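Local coordinates for enterochelin esterase (Salmonella enterica subsp. enterica serovar Typhimurium, PDB 3MGA), which probably hydrolyses the ester bonds of the siderophore ferric enterobactin (enterochelin), a step expected to help release its iron inside the bacterium, at residues R52-I57 / R125-Q130; Q68-A73 / W81-A86; D257-V262 / L300-R305; T283-Q288 / L293-A298. One frame throughout, in Å; residues are numbered along the deposited sequence.

Contact 1: residues R52-I57 / R125-Q130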
loop_
_atom_site.group_PDB
_atom_site.type_symbol
_atom_site.label_atom_id
_atom_site.label_comp_id
_atom_site.label_asym_id
_atom_site.label_seq_id
_atom_site.Cartn_x
_atom_site.Cartn_y
_atom_site.Cartn_z
ATOM N N ARG A 52 2.086 -28.826 3.447
ATOM C CA ARG A 52 2.133 -27.492 4.077
ATOM C C ARG A 52 0.923 -26.621 3.758
ATOM O O ARG A 52 0.223 -26.822 2.772
ATOM C CB ARG A 52 3.384 -26.724 3.624
ATOM C CG ARG A 52 4.725 -27.362 3.984
ATOM C CD ARG A 52 4.995 -27.362 5.487
ATOM N NE ARG A 52 6.350 -27.833 5.782
ATOM C CZ ARG A 52 6.703 -29.108 5.942
ATOM N NH1 ARG A 52 5.809 -30.087 5.840
ATOM N NH2 ARG A 52 7.970 -29.409 6.204
ATOM N N VAL A 53 0.703 -25.642 4.626
ATOM C CA VAL A 53 -0.354 -24.648 4.475
ATOM C C VAL A 53 0.248 -23.396 5.095
ATOM O O VAL A 53 0.016 -23.098 6.266
ATOM C CB VAL A 53 -1.647 -25.027 5.210
ATOM C CG1 VAL A 53 -2.715 -24.005 4.908
ATOM C CG2 VAL A 53 -2.114 -26.428 4.807
ATOM N N TRP A 54 1.045 -22.677 4.309
ATOM C CA TRP A 54 1.726 -21.485 4.804
ATOM C C TRP A 54 0.756 -20.328 5.007
ATOM O O TRP A 54 -0.170 -20.119 4.220
ATOM C CB TRP A 54 2.873 -21.069 3.869
ATOM C CG TRP A 54 3.859 -22.191 3.554
ATOM C CD1 TRP A 54 3.899 -22.947 2.413
ATOM C CD2 TRP A 54 4.912 -22.685 4.392
ATOM N NE1 TRP A 54 4.909 -23.866 2.486
ATOM C CE2 TRP A 54 5.551 -23.728 3.688
ATOM C CE3 TRP A 54 5.384 -22.342 5.663
ATOM C CZ2 TRP A 54 6.633 -24.437 4.215
ATOM C CZ3 TRP A 54 6.455 -23.047 6.188
ATOM C CH2 TRP A 54 7.069 -24.085 5.465
ATOM N N VAL A 55 0.962 -19.593 6.089
ATOM C CA VAL A 55 0.138 -18.451 6.400
ATOM C C VAL A 55 1.043 -17.274 6.119
ATOM O O VAL A 55 2.030 -17.062 6.824
ATOM C CB VAL A 55 -0.328 -18.498 7.869
ATOM C CG1 VAL A 55 -1.191 -17.289 8.215
ATOM C CG2 VAL A 55 -1.097 -19.812 8.128
ATOM N N TYR A 56 0.739 -16.542 5.052
ATOM C CA TYR A 56 1.550 -15.402 4.644
ATOM C C TYR A 56 0.799 -14.122 4.969
ATOM O O TYR A 56 -0.076 -13.710 4.224
ATOM C CB TYR A 56 1.860 -15.494 3.152
ATOM C CG TYR A 56 2.914 -14.530 2.655
ATOM C CD1 TYR A 56 4.265 -14.884 2.665
ATOM C CD2 TYR A 56 2.564 -13.278 2.145
ATOM C CE1 TYR A 56 5.245 -14.012 2.198
ATOM C CE2 TYR A 56 3.533 -12.398 1.674
ATOM C CZ TYR A 56 4.872 -12.766 1.703
ATOM O OH TYR A 56 5.835 -11.897 1.232
ATOM N N ILE A 57 1.141 -13.524 6.107
ATOM C CA ILE A 57 0.522 -12.297 6.578
ATOM C C ILE A 57 1.525 -11.165 6.403
ATOM O O ILE A 57 2.634 -11.228 6.931
ATOM C CB ILE A 57 0.134 -12.411 8.073
ATOM C CG1 ILE A 57 -0.707 -13.670 8.323
ATOM C CG2 ILE A 57 -0.625 -11.179 8.527
ATOM C CD1 ILE A 57 -1.073 -13.898 9.782
ATOM N N ARG A 125 9.133 -16.689 -3.421
ATOM C CA ARG A 125 8.881 -16.498 -4.852
ATOM C C ARG A 125 8.427 -17.801 -5.518
ATOM O O ARG A 125 7.748 -17.770 -6.551
ATOM C CB ARG A 125 10.110 -15.939 -5.586
ATOM C CG ARG A 125 10.468 -14.496 -5.246
ATOM C CD ARG A 125 11.575 -13.977 -6.167
ATOM N NE ARG A 125 11.940 -12.585 -5.884
ATOM C CZ ARG A 125 12.928 -12.198 -5.072
ATOM N NH1 ARG A 125 13.689 -13.089 -4.441
ATOM N NH2 ARG A 125 13.160 -10.902 -4.895
ATOM N N GLN A 126 8.814 -18.937 -4.935
ATOM C CA GLN A 126 8.420 -20.250 -5.465
ATOM C C GLN A 126 7.062 -20.741 -4.948
ATOM O O GLN A 126 6.443 -21.604 -5.565
ATOM C CB GLN A 126 9.515 -21.309 -5.221
ATOM C CG GLN A 126 10.646 -21.342 -6.279
ATOM C CD GLN A 126 11.409 -20.030 -6.431
ATOM O OE1 GLN A 126 11.324 -19.143 -5.588
ATOM N NE2 GLN A 126 12.171 -19.916 -7.514
ATOM N N LEU A 127 6.586 -20.184 -3.837
ATOM C CA LEU A 127 5.298 -20.604 -3.268
ATOM C C LEU A 127 4.132 -19.640 -3.546
ATOM O O LEU A 127 3.055 -20.083 -3.938
ATOM C CB LEU A 127 5.441 -20.835 -1.763
ATOM C CG LEU A 127 6.380 -21.973 -1.361
ATOM C CD1 LEU A 127 6.574 -22.014 0.142
ATOM C CD2 LEU A 127 5.845 -23.304 -1.873
ATOM N N LEU A 128 4.354 -18.337 -3.363
ATOM C CA LEU A 128 3.297 -17.312 -3.569
ATOM C C LEU A 128 2.443 -17.446 -4.837
ATOM O O LEU A 128 1.268 -17.091 -4.814
ATOM C CB LEU A 128 3.867 -15.891 -3.463
ATOM C CG LEU A 128 4.275 -15.440 -2.051
ATOM C CD1 LEU A 128 4.924 -14.068 -2.085
ATOM C CD2 LEU A 128 3.078 -15.430 -1.111
ATOM N N PRO A 129 3.016 -17.936 -5.952
ATOM C CA PRO A 129 2.113 -18.091 -7.096
ATOM C C PRO A 129 0.962 -19.074 -6.804
ATOM O O PRO A 129 -0.083 -19.008 -7.459
ATOM C CB PRO A 129 3.029 -18.631 -8.200
ATOM C CG PRO A 129 4.377 -18.098 -7.856
ATOM C CD PRO A 129 4.431 -18.073 -6.341
ATOM N N GLN A 130 1.166 -19.968 -5.833
ATOM C CA GLN A 130 0.162 -20.955 -5.435
ATOM C C GLN A 130 -0.743 -20.432 -4.310
ATOM O O GLN A 130 -1.684 -21.118 -3.892
ATOM C CB GLN A 130 0.851 -22.244 -4.963
ATOM C CG GLN A 130 1.724 -22.937 -6.019
ATOM C CD GLN A 130 2.400 -24.213 -5.502
ATOM O OE1 GLN A 130 2.502 -24.440 -4.295
ATOM N NE2 GLN A 130 2.875 -25.041 -6.423
#

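Contact 2: residues Q68-A73 / W81-A86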
loop_
_atom_site.group_PDB
_atom_site.type_symbol
_atom_site.label_atom_id
_atom_site.label_comp_id
_atom_site.label_asym_id
_atom_site.label_seq_id
_atom_site.Cartn_x
_atom_site.Cartn_y
_atom_site.Cartn_z
ATOM N N GLN A 68 10.473 -16.899 10.476
ATOM C CA GLN A 68 10.651 -18.255 10.010
ATOM C C GLN A 68 9.298 -18.604 9.395
ATOM O O GLN A 68 8.265 -18.311 9.998
ATOM C CB GLN A 68 11.013 -19.188 11.171
ATOM C CG GLN A 68 12.353 -18.835 11.836
ATOM C CD GLN A 68 12.654 -19.648 13.093
ATOM O OE1 GLN A 68 11.824 -20.423 13.567
ATOM N NE2 GLN A 68 13.847 -19.452 13.646
ATOM N N PRO A 69 9.296 -19.182 8.175
ATOM C CA PRO A 69 8.061 -19.548 7.473
ATOM C C PRO A 69 7.072 -20.286 8.365
ATOM O O PRO A 69 7.397 -21.336 8.921
ATOM C CB PRO A 69 8.555 -20.440 6.342
ATOM C CG PRO A 69 9.915 -19.932 6.052
ATOM C CD PRO A 69 10.489 -19.474 7.358
ATOM N N GLN A 70 5.878 -19.718 8.500
ATOM C CA GLN A 70 4.832 -20.282 9.347
ATOM C C GLN A 70 3.813 -21.065 8.546
ATOM O O GLN A 70 3.253 -20.558 7.584
ATOM C CB GLN A 70 4.119 -19.163 10.105
ATOM C CG GLN A 70 5.037 -18.368 10.999
ATOM C CD GLN A 70 5.634 -19.221 12.095
ATOM O OE1 GLN A 70 4.939 -20.011 12.722
ATOM N NE2 GLN A 70 6.920 -19.046 12.345
ATOM N N THR A 71 3.582 -22.303 8.962
ATOM C CA THR A 71 2.613 -23.179 8.320
ATOM C C THR A 71 1.610 -23.642 9.352
ATOM O O THR A 71 1.930 -23.722 10.540
ATOM C CB THR A 71 3.276 -24.434 7.718
ATOM O OG1 THR A 71 2.263 -25.319 7.217
ATOM C CG2 THR A 71 4.097 -25.173 8.777
HETATM N N MSE A 72 0.398 -23.944 8.901
HETATM C CA MSE A 72 -0.626 -24.440 9.799
HETATM C C MSE A 72 -0.350 -25.913 10.116
HETATM O O MSE A 72 0.567 -26.538 9.563
HETATM C CB MSE A 72 -2.021 -24.324 9.179
HETATM C CG MSE A 72 -2.461 -22.922 8.808
HETATM SE SE MSE A 72 -4.361 -22.882 8.369
HETATM C CE MSE A 72 -4.557 -20.995 7.922
ATOM N N ALA A 73 -1.154 -26.448 11.026
ATOM C CA ALA A 73 -1.077 -27.835 11.426
ATOM C C ALA A 73 -2.513 -28.325 11.509
ATOM O O ALA A 73 -3.399 -27.573 11.936
ATOM C CB ALA A 73 -0.383 -27.966 12.772
ATOM N N TRP A 81 -7.178 -27.413 9.449
ATOM C CA TRP A 81 -5.819 -26.931 9.643
ATOM C C TRP A 81 -5.970 -25.671 10.490
ATOM O O TRP A 81 -6.954 -24.945 10.371
ATOM C CB TRP A 81 -5.113 -26.631 8.327
ATOM C CG TRP A 81 -4.779 -27.839 7.518
ATOM C CD1 TRP A 81 -5.635 -28.570 6.752
ATOM C CD2 TRP A 81 -3.482 -28.423 7.340
ATOM N NE1 TRP A 81 -4.960 -29.592 6.131
ATOM C CE2 TRP A 81 -3.637 -29.523 6.472
ATOM C CE3 TRP A 81 -2.210 -28.136 7.842
ATOM C CZ2 TRP A 81 -2.566 -30.333 6.089
ATOM C CZ3 TRP A 81 -1.148 -28.937 7.465
ATOM C CH2 TRP A 81 -1.332 -30.025 6.595
ATOM N N ARG A 82 -4.983 -25.409 11.333
ATOM C CA ARG A 82 -5.051 -24.296 12.250
ATOM C C ARG A 82 -3.683 -23.701 12.499
ATOM O O ARG A 82 -2.662 -24.373 12.375
ATOM C CB ARG A 82 -5.629 -24.823 13.575
ATOM C CG ARG A 82 -5.695 -23.829 14.731
ATOM C CD ARG A 82 -6.169 -24.518 16.010
ATOM N NE ARG A 82 -5.256 -25.585 16.421
ATOM C CZ ARG A 82 -5.458 -26.399 17.458
ATOM N NH1 ARG A 82 -6.552 -26.288 18.208
ATOM N NH2 ARG A 82 -4.561 -27.341 17.740
ATOM N N TRP A 83 -3.681 -22.425 12.857
ATOM C CA TRP A 83 -2.463 -21.707 13.185
ATOM C C TRP A 83 -2.868 -20.418 13.873
ATOM O O TRP A 83 -3.811 -19.754 13.456
ATOM C CB TRP A 83 -1.625 -21.419 11.938
ATOM C CG TRP A 83 -0.351 -20.707 12.243
ATOM C CD1 TRP A 83 0.842 -21.272 12.592
ATOM C CD2 TRP A 83 -0.141 -19.293 12.231
ATOM N NE1 TRP A 83 1.785 -20.293 12.798
ATOM C CE2 TRP A 83 1.206 -19.068 12.584
ATOM C CE3 TRP A 83 -0.963 -18.191 11.956
ATOM C CZ2 TRP A 83 1.754 -17.784 12.672
ATOM C CZ3 TRP A 83 -0.415 -16.911 12.035
ATOM C CH2 TRP A 83 0.930 -16.722 12.387
ATOM N N SER A 84 -2.152 -20.069 14.931
ATOM C CA SER A 84 -2.459 -18.870 15.687
ATOM C C SER A 84 -1.227 -18.025 15.906
ATOM O O SER A 84 -0.101 -18.501 15.757
ATOM C CB SER A 84 -3.069 -19.251 17.038
ATOM O OG SER A 84 -4.290 -19.945 16.858
ATOM N N THR A 85 -1.459 -16.767 16.270
ATOM C CA THR A 85 -0.390 -15.820 16.531
ATOM C C THR A 85 -0.917 -14.667 17.372
ATOM O O THR A 85 -2.108 -14.613 17.677
ATOM C CB THR A 85 0.187 -15.253 15.211
ATOM O OG1 THR A 85 1.175 -14.254 15.500
ATOM C CG2 THR A 85 -0.905 -14.623 14.375
ATOM N N ALA A 86 -0.018 -13.759 17.750
ATOM C CA ALA A 86 -0.377 -12.574 18.517
ATOM C C ALA A 86 -0.349 -11.352 17.595
ATOM O O ALA A 86 0.536 -11.224 16.748
ATOM C CB ALA A 86 0.577 -12.378 19.668
#

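Contact 3: residues D257-V262 / L300-R305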
loop_
_atom_site.group_PDB
_atom_site.type_symbol
_atom_site.label_atom_id
_atom_site.label_comp_id
_atom_site.label_asym_id
_atom_site.label_seq_id
_atom_site.Cartn_x
_atom_site.Cartn_y
_atom_site.Cartn_z
ATOM N N ASP A 257 12.950 12.109 -16.327
ATOM C CA ASP A 257 12.098 12.102 -17.525
ATOM C C ASP A 257 10.642 11.818 -17.230
ATOM O O ASP A 257 9.767 12.402 -17.853
ATOM C CB ASP A 257 12.622 11.139 -18.594
ATOM C CG ASP A 257 13.787 11.714 -19.368
ATOM O OD1 ASP A 257 14.124 12.897 -19.134
ATOM O OD2 ASP A 257 14.351 10.994 -20.228
ATOM N N PHE A 258 10.372 10.935 -16.279
ATOM C CA PHE A 258 8.990 10.628 -15.943
ATOM C C PHE A 258 8.244 11.905 -15.560
ATOM O O PHE A 258 7.193 12.206 -16.121
ATOM C CB PHE A 258 8.904 9.607 -14.815
ATOM C CG PHE A 258 7.501 9.315 -14.379
ATOM C CD1 PHE A 258 6.699 8.451 -15.109
ATOM C CD2 PHE A 258 6.974 9.905 -13.242
ATOM C CE1 PHE A 258 5.407 8.180 -14.710
ATOM C CE2 PHE A 258 5.675 9.634 -12.844
ATOM C CZ PHE A 258 4.895 8.768 -13.580
ATOM N N TRP A 259 8.810 12.663 -14.623
ATOM C CA TRP A 259 8.175 13.900 -14.161
ATOM C C TRP A 259 8.236 15.044 -15.157
ATOM O O TRP A 259 7.333 15.880 -15.174
ATOM C CB TRP A 259 8.711 14.306 -12.794
ATOM C CG TRP A 259 8.248 13.360 -11.758
ATOM C CD1 TRP A 259 8.982 12.409 -11.120
ATOM C CD2 TRP A 259 6.902 13.208 -11.301
ATOM N NE1 TRP A 259 8.185 11.704 -10.257
ATOM C CE2 TRP A 259 6.901 12.173 -10.352
ATOM C CE3 TRP A 259 5.701 13.867 -11.586
ATOM C CZ2 TRP A 259 5.747 11.782 -9.675
ATOM C CZ3 TRP A 259 4.559 13.480 -10.923
ATOM C CH2 TRP A 259 4.588 12.439 -9.979
ATOM N N LEU A 260 9.286 15.092 -15.976
ATOM C CA LEU A 260 9.361 16.104 -17.023
ATOM C C LEU A 260 8.225 15.822 -17.998
ATOM O O LEU A 260 7.479 16.718 -18.359
ATOM C CB LEU A 260 10.700 16.069 -17.762
ATOM C CG LEU A 260 11.931 16.628 -17.054
ATOM C CD1 LEU A 260 13.179 16.292 -17.831
ATOM C CD2 LEU A 260 11.809 18.154 -16.837
ATOM N N ALA A 261 8.100 14.558 -18.400
ATOM C CA ALA A 261 7.068 14.123 -19.331
ATOM C C ALA A 261 5.656 14.410 -18.825
ATOM O O ALA A 261 4.796 14.836 -19.597
ATOM C CB ALA A 261 7.223 12.622 -19.613
ATOM N N VAL A 262 5.414 14.148 -17.536
ATOM C CA VAL A 262 4.110 14.398 -16.930
ATOM C C VAL A 262 3.715 15.878 -17.016
ATOM O O VAL A 262 2.558 16.212 -17.294
ATOM C CB VAL A 262 4.083 13.937 -15.450
ATOM C CG1 VAL A 262 2.942 14.588 -14.682
ATOM C CG2 VAL A 262 4.027 12.406 -15.364
ATOM N N LEU A 300 10.524 17.667 -4.381
ATOM C CA LEU A 300 11.853 18.212 -4.129
ATOM C C LEU A 300 12.459 18.891 -5.362
ATOM O O LEU A 300 13.100 19.928 -5.229
ATOM C CB LEU A 300 12.807 17.121 -3.627
ATOM C CG LEU A 300 12.564 16.559 -2.224
ATOM C CD1 LEU A 300 13.496 15.385 -1.956
ATOM C CD2 LEU A 300 12.746 17.641 -1.160
ATOM N N ASN A 301 12.253 18.321 -6.551
ATOM C CA ASN A 301 12.819 18.900 -7.778
ATOM C C ASN A 301 11.942 19.936 -8.495
ATOM O O ASN A 301 12.474 20.844 -9.142
ATOM C CB ASN A 301 13.257 17.812 -8.771
ATOM C CG ASN A 301 14.409 16.965 -8.245
ATOM O OD1 ASN A 301 15.564 17.156 -8.642
ATOM N ND2 ASN A 301 14.113 16.072 -7.306
ATOM N N TRP A 302 10.622 19.813 -8.381
ATOM C CA TRP A 302 9.703 20.759 -9.028
ATOM C C TRP A 302 8.640 21.249 -8.040
ATOM O O TRP A 302 7.441 20.992 -8.219
ATOM C CB TRP A 302 9.055 20.113 -10.251
ATOM C CG TRP A 302 10.056 19.671 -11.254
ATOM C CD1 TRP A 302 10.644 20.442 -12.218
ATOM C CD2 TRP A 302 10.612 18.361 -11.394
ATOM N NE1 TRP A 302 11.528 19.691 -12.947
ATOM C CE2 TRP A 302 11.529 18.409 -12.466
ATOM C CE3 TRP A 302 10.425 17.150 -10.718
ATOM C CZ2 TRP A 302 12.257 17.297 -12.878
ATOM C CZ3 TRP A 302 11.143 16.046 -11.125
ATOM C CH2 TRP A 302 12.053 16.126 -12.198
ATOM N N PRO A 303 9.080 21.977 -6.991
ATOM C CA PRO A 303 8.156 22.464 -5.962
ATOM C C PRO A 303 7.214 23.549 -6.470
ATOM O O PRO A 303 6.203 23.833 -5.833
ATOM C CB PRO A 303 9.092 23.010 -4.879
ATOM C CG PRO A 303 10.340 23.389 -5.606
ATOM C CD PRO A 303 10.458 22.465 -6.785
ATOM N N THR A 304 7.550 24.138 -7.613
ATOM C CA THR A 304 6.737 25.176 -8.234
ATOM C C THR A 304 5.498 24.578 -8.901
ATOM O O THR A 304 4.570 25.302 -9.258
ATOM C CB THR A 304 7.558 25.966 -9.293
ATOM O OG1 THR A 304 6.744 26.993 -9.878
ATOM C CG2 THR A 304 8.071 25.034 -10.390
ATOM N N ARG A 305 5.503 23.258 -9.086
ATOM C CA ARG A 305 4.387 22.542 -9.691
ATOM C C ARG A 305 3.769 21.532 -8.718
ATOM O O ARG A 305 2.546 21.358 -8.703
ATOM C CB ARG A 305 4.860 21.843 -10.961
ATOM C CG ARG A 305 3.830 20.974 -11.694
ATOM C CD ARG A 305 2.595 21.719 -12.216
ATOM N NE ARG A 305 1.599 22.000 -11.182
ATOM C CZ ARG A 305 0.397 22.534 -11.416
ATOM N NH1 ARG A 305 0.018 22.847 -12.652
ATOM N NH2 ARG A 305 -0.434 22.752 -10.407
#

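Contact 4: residues T283-Q288 / L293-A298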
loop_
_atom_site.group_PDB
_atom_site.type_symbol
_atom_site.label_atom_id
_atom_site.label_comp_id
_atom_site.label_asym_id
_atom_site.label_seq_id
_atom_site.Cartn_x
_atom_site.Cartn_y
_atom_site.Cartn_z
ATOM N N THR A 283 -1.362 21.111 -5.061
ATOM C CA THR A 283 -1.132 20.125 -6.081
ATOM C C THR A 283 -0.456 18.939 -5.417
ATOM O O THR A 283 0.676 19.039 -4.909
ATOM C CB THR A 283 -0.280 20.692 -7.214
ATOM O OG1 THR A 283 -0.951 21.835 -7.779
ATOM C CG2 THR A 283 -0.065 19.651 -8.291
ATOM N N VAL A 284 -1.152 17.807 -5.426
ATOM C CA VAL A 284 -0.650 16.623 -4.785
ATOM C C VAL A 284 -0.059 15.580 -5.707
ATOM O O VAL A 284 -0.506 15.380 -6.825
ATOM C CB VAL A 284 -1.768 15.929 -3.973
ATOM C CG1 VAL A 284 -1.319 14.515 -3.499
ATOM C CG2 VAL A 284 -2.198 16.804 -2.803
ATOM N N VAL A 285 0.978 14.932 -5.202
ATOM C CA VAL A 285 1.591 13.816 -5.854
ATOM C C VAL A 285 1.615 12.789 -4.716
ATOM O O VAL A 285 2.195 13.024 -3.649
ATOM C CB VAL A 285 2.961 14.138 -6.427
ATOM C CG1 VAL A 285 3.602 12.881 -6.951
ATOM C CG2 VAL A 285 2.822 15.189 -7.556
ATOM N N ALA A 286 0.914 11.685 -4.921
ATOM C CA ALA A 286 0.808 10.647 -3.911
ATOM C C ALA A 286 1.243 9.312 -4.481
ATOM O O ALA A 286 0.910 8.979 -5.612
ATOM C CB ALA A 286 -0.647 10.574 -3.397
ATOM N N GLY A 287 1.983 8.543 -3.695
ATOM C CA GLY A 287 2.461 7.235 -4.139
ATOM C C GLY A 287 2.919 6.345 -2.997
ATOM O O GLY A 287 3.140 6.817 -1.880
ATOM N N GLN A 288 3.061 5.048 -3.282
ATOM C CA GLN A 288 3.481 4.080 -2.288
ATOM C C GLN A 288 4.716 3.325 -2.751
ATOM O O GLN A 288 4.854 3.015 -3.933
ATOM C CB GLN A 288 2.365 3.069 -2.019
ATOM C CG GLN A 288 1.000 3.681 -1.786
ATOM C CD GLN A 288 0.337 4.144 -3.063
ATOM O OE1 GLN A 288 0.437 3.487 -4.095
ATOM N NE2 GLN A 288 -0.382 5.257 -2.989
ATOM N N LEU A 293 8.780 7.387 -2.999
ATOM C CA LEU A 293 10.091 7.928 -3.283
ATOM C C LEU A 293 9.989 8.895 -4.450
ATOM O O LEU A 293 10.526 10.005 -4.410
ATOM C CB LEU A 293 11.061 6.781 -3.634
ATOM C CG LEU A 293 12.460 7.099 -4.169
ATOM C CD1 LEU A 293 13.296 7.905 -3.186
ATOM C CD2 LEU A 293 13.167 5.788 -4.529
ATOM N N SER A 294 9.277 8.470 -5.483
ATOM C CA SER A 294 9.112 9.277 -6.677
ATOM C C SER A 294 8.313 10.550 -6.385
ATOM O O SER A 294 8.630 11.603 -6.923
ATOM C CB SER A 294 8.436 8.463 -7.788
ATOM O OG SER A 294 8.666 9.051 -9.056
ATOM N N ALA A 295 7.290 10.462 -5.533
ATOM C CA ALA A 295 6.470 11.649 -5.209
ATOM C C ALA A 295 7.280 12.714 -4.468
ATOM O O ALA A 295 7.146 13.890 -4.751
ATOM C CB ALA A 295 5.219 11.262 -4.406
ATOM N N LEU A 296 8.114 12.301 -3.515
ATOM C CA LEU A 296 8.946 13.249 -2.782
ATOM C C LEU A 296 9.958 13.839 -3.762
ATOM O O LEU A 296 10.170 15.051 -3.805
ATOM C CB LEU A 296 9.659 12.578 -1.607
ATOM C CG LEU A 296 10.561 13.501 -0.778
ATOM C CD1 LEU A 296 9.766 14.664 -0.162
ATOM C CD2 LEU A 296 11.287 12.713 0.295
ATOM N N TYR A 297 10.579 12.966 -4.550
ATOM C CA TYR A 297 11.540 13.379 -5.562
ATOM C C TYR A 297 10.931 14.467 -6.445
ATOM O O TYR A 297 11.596 15.449 -6.772
ATOM C CB TYR A 297 11.959 12.162 -6.386
ATOM C CG TYR A 297 12.834 12.446 -7.586
ATOM C CD1 TYR A 297 12.270 12.644 -8.844
ATOM C CD2 TYR A 297 14.211 12.476 -7.479
ATOM C CE1 TYR A 297 13.046 12.879 -9.950
ATOM C CE2 TYR A 297 15.009 12.719 -8.596
ATOM C CZ TYR A 297 14.414 12.919 -9.826
ATOM O OH TYR A 297 15.180 13.159 -10.941
ATOM N N ALA A 298 9.662 14.289 -6.811
ATOM C CA ALA A 298 8.949 15.267 -7.643
ATOM C C ALA A 298 8.806 16.597 -6.909
ATOM O O ALA A 298 9.120 17.643 -7.453
ATOM C CB ALA A 298 7.574 14.736 -8.035
#

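Contact 1: residues R52-I57 / R125-Q130
Leu128 lays a methyl group on the ring of Tyr56, while Leu127 meets the indole of Trp54 obliquely, joining strand 52-57 of an E-set (immunoglobulin-like) beta domain to the end of helix 117-127 and the 3-10 turn after it. The two aromatics are two residues apart on the strand and leave its backbone on the same face, but their first torsions differ. In Tyr56, CG stands anti to the backbone N (chi1 -168°), whereas in Trp54 it lies beside the N and anti to the carbonyl carbon (chi1 -53°); the two rings thus leave the strand in different directions, and each meets a different leucine. Across the phenol, CD2 of Leu128 sits almost centrally, 3.8 Å from the ring centroid and 9° off the normal, a clear CH-pi contact; the other methyl, CD1, reaches toward CZ and OH. Trp124 adds an edge-to-face ring to Tyr56. No hydrogen bond crosses between the segments. The turn is closed within itself by Gln130 N to Leu127 O. Leu127 comes at the pyrrole side of the indole by one methyl alone: its CD1 lies 3.4 Å from NE1 and 3.6 Å from CD1 of Trp54.

Contact 2: residues Q68-A73 / W81-A86
Gln70 begins the contact by accepting a hydrogen bond from the indole of Trp83: NE1 lies 3.2 Å from OE1, in the carbonyl plane and on a lone pair, with an N-H...O angle of 149°. A bend at chi2 (-63°) folds the Gln70 chain, so that CB and CG rest against NE1 and CZ2 of the same indole while NE2 turns back to Gln68 O at 2.8 Å. The amide is thus held at both ends, its plane 43° from that of the ring. The CB of Thr71 points away from the strand, and its OG1 bonds Val53 N and Met72 O, but its carbonyl O comes 3.4 Å from Trp83 CD1. Here the chain changes partners, from backbone bonds with strand 52-57 in one sheet of the E-set domain to strand 80-87 in the other, and Met72, a selenomethionine, fills the interior between them. Extended beyond CG, it places CG 3.6 Å from Trp83 CB and SE 3.8 Å from Trp81 CB, with Phe36, Trp38 and Val55 also around it. Its carbonyl O meets the Trp81 ring at the edge. Ala73 then forms an antiparallel hydrogen-bonded pair with Arg82: Ala73 N bonds Arg82 O at 2.9 Å, and Arg82 N bonds Ala73 O at 2.7 Å.

Contact 3: residues D257-V262 / L300-R305
Trp302 drives the six-membered end of its indole against the root of Trp259, with CZ3 only 3.4 Å from CB of Trp259 and 4.0 Å from its CG. The two indoles neither stack nor meet edge to face: the five-membered ring of Trp259 and the six-membered ring of Trp302 are inclined by 40°, their centroids 5.9 Å apart. The CB of Trp259 faces segment 300-305, yet the indole beyond it swings off into the protein (chi1 -69°, CG beside the backbone N), so the partner meets chiefly CB, and of the ring only its CG corner. NE1 of Trp259 is hydrogen-bonded to Ser294 OG, and Phe306 meets the Trp259 ring edge-to-face. Farther along the Trp302 indole, Leu260 comes across at about a right angle, its CD2 4.1 Å from CZ2. Asn301 CB lies over one face of the Trp302 ring, offset toward its rim, and Gln263 of helix 256-273 also touches the residue. The contact is wholly apolar between the segments. Trp302 is the first residue to leave helical geometry after helix 290-301, and here the chain turns toward strand 308-312, Arg305 N bonding Trp302 O. The arrangement therefore fastens the C-terminal end of one helix to the flank of another, 256-273, in the alpha/beta-hydrolase fold, where helices pack beside one another against the central sheet.

Contact 4: residues T283-Q288 / L293-A298
Strand 284-288 and helix 293-298 run nearly antiparallel, their axes 154° apart in direction and 7.0 Å apart at closest approach, with the CA atoms of Val285 and Ala295 separated by 5.4 Å. That close spacing is made possible by small residues. Ala295 points its methyl group toward the strand, and Val285 answers with one branch: CG1, anti to the backbone N (chi1 174°), lies 3.4 Å from Ala295 CB and 3.6 Å from Ala295 CA. Ala295 CB also lies 3.6 Å from Val285 O, so it rests on the strand backbone as well as on the valine branch. Farther along, Ala295 CB is 4.3 Å from Gly287 N, in a residue without a side chain to hold the helix off. Ala298, one turn later, also faces the strand but stays at the margin of the contact. No hydrogen bond links the segments; the join is buried and apolar. Gly287 opens a Gly-x-Ser-x-Gly pattern, consistent with the nucleophile elbow of alpha/beta-hydrolases, in which a tight turn leads from a strand into a helix. The pair starts the beta-alpha-beta unit completed by strand 308-312, which bonds Val285 through Cys308 and Leu310 and supplies Val309 to Ala295. On its other edge, strand 284-288 pairs with strand 204-207, while Trp259 of helix 256-273 packs on Val285 and Ala298.

In the fold
The contacts fall into two pairs along the chain, each within one domain. Contacts 1 and 2 belong to the N-terminal E-set domain, their centres 12 Å apart, and segments 52-57 and 68-73 are directly bonded through Val53 O to Met72 N and Val55 N to Gln70 O. Contacts 3 and 4, with centres 10 Å apart, lie in the esterase domain; both use helix 290-301, and Arg305 NH2 to Thr283 OG1 also ties them. In sequence, contact 2 falls between the segments of contact 1, and contact 4 between those of contact 3. Centres of contacts 1 and 4 are about 32 Å apart and their nearest atoms about 16 Å; the two pairs do not touch and lie on opposite sides of the chain's centre.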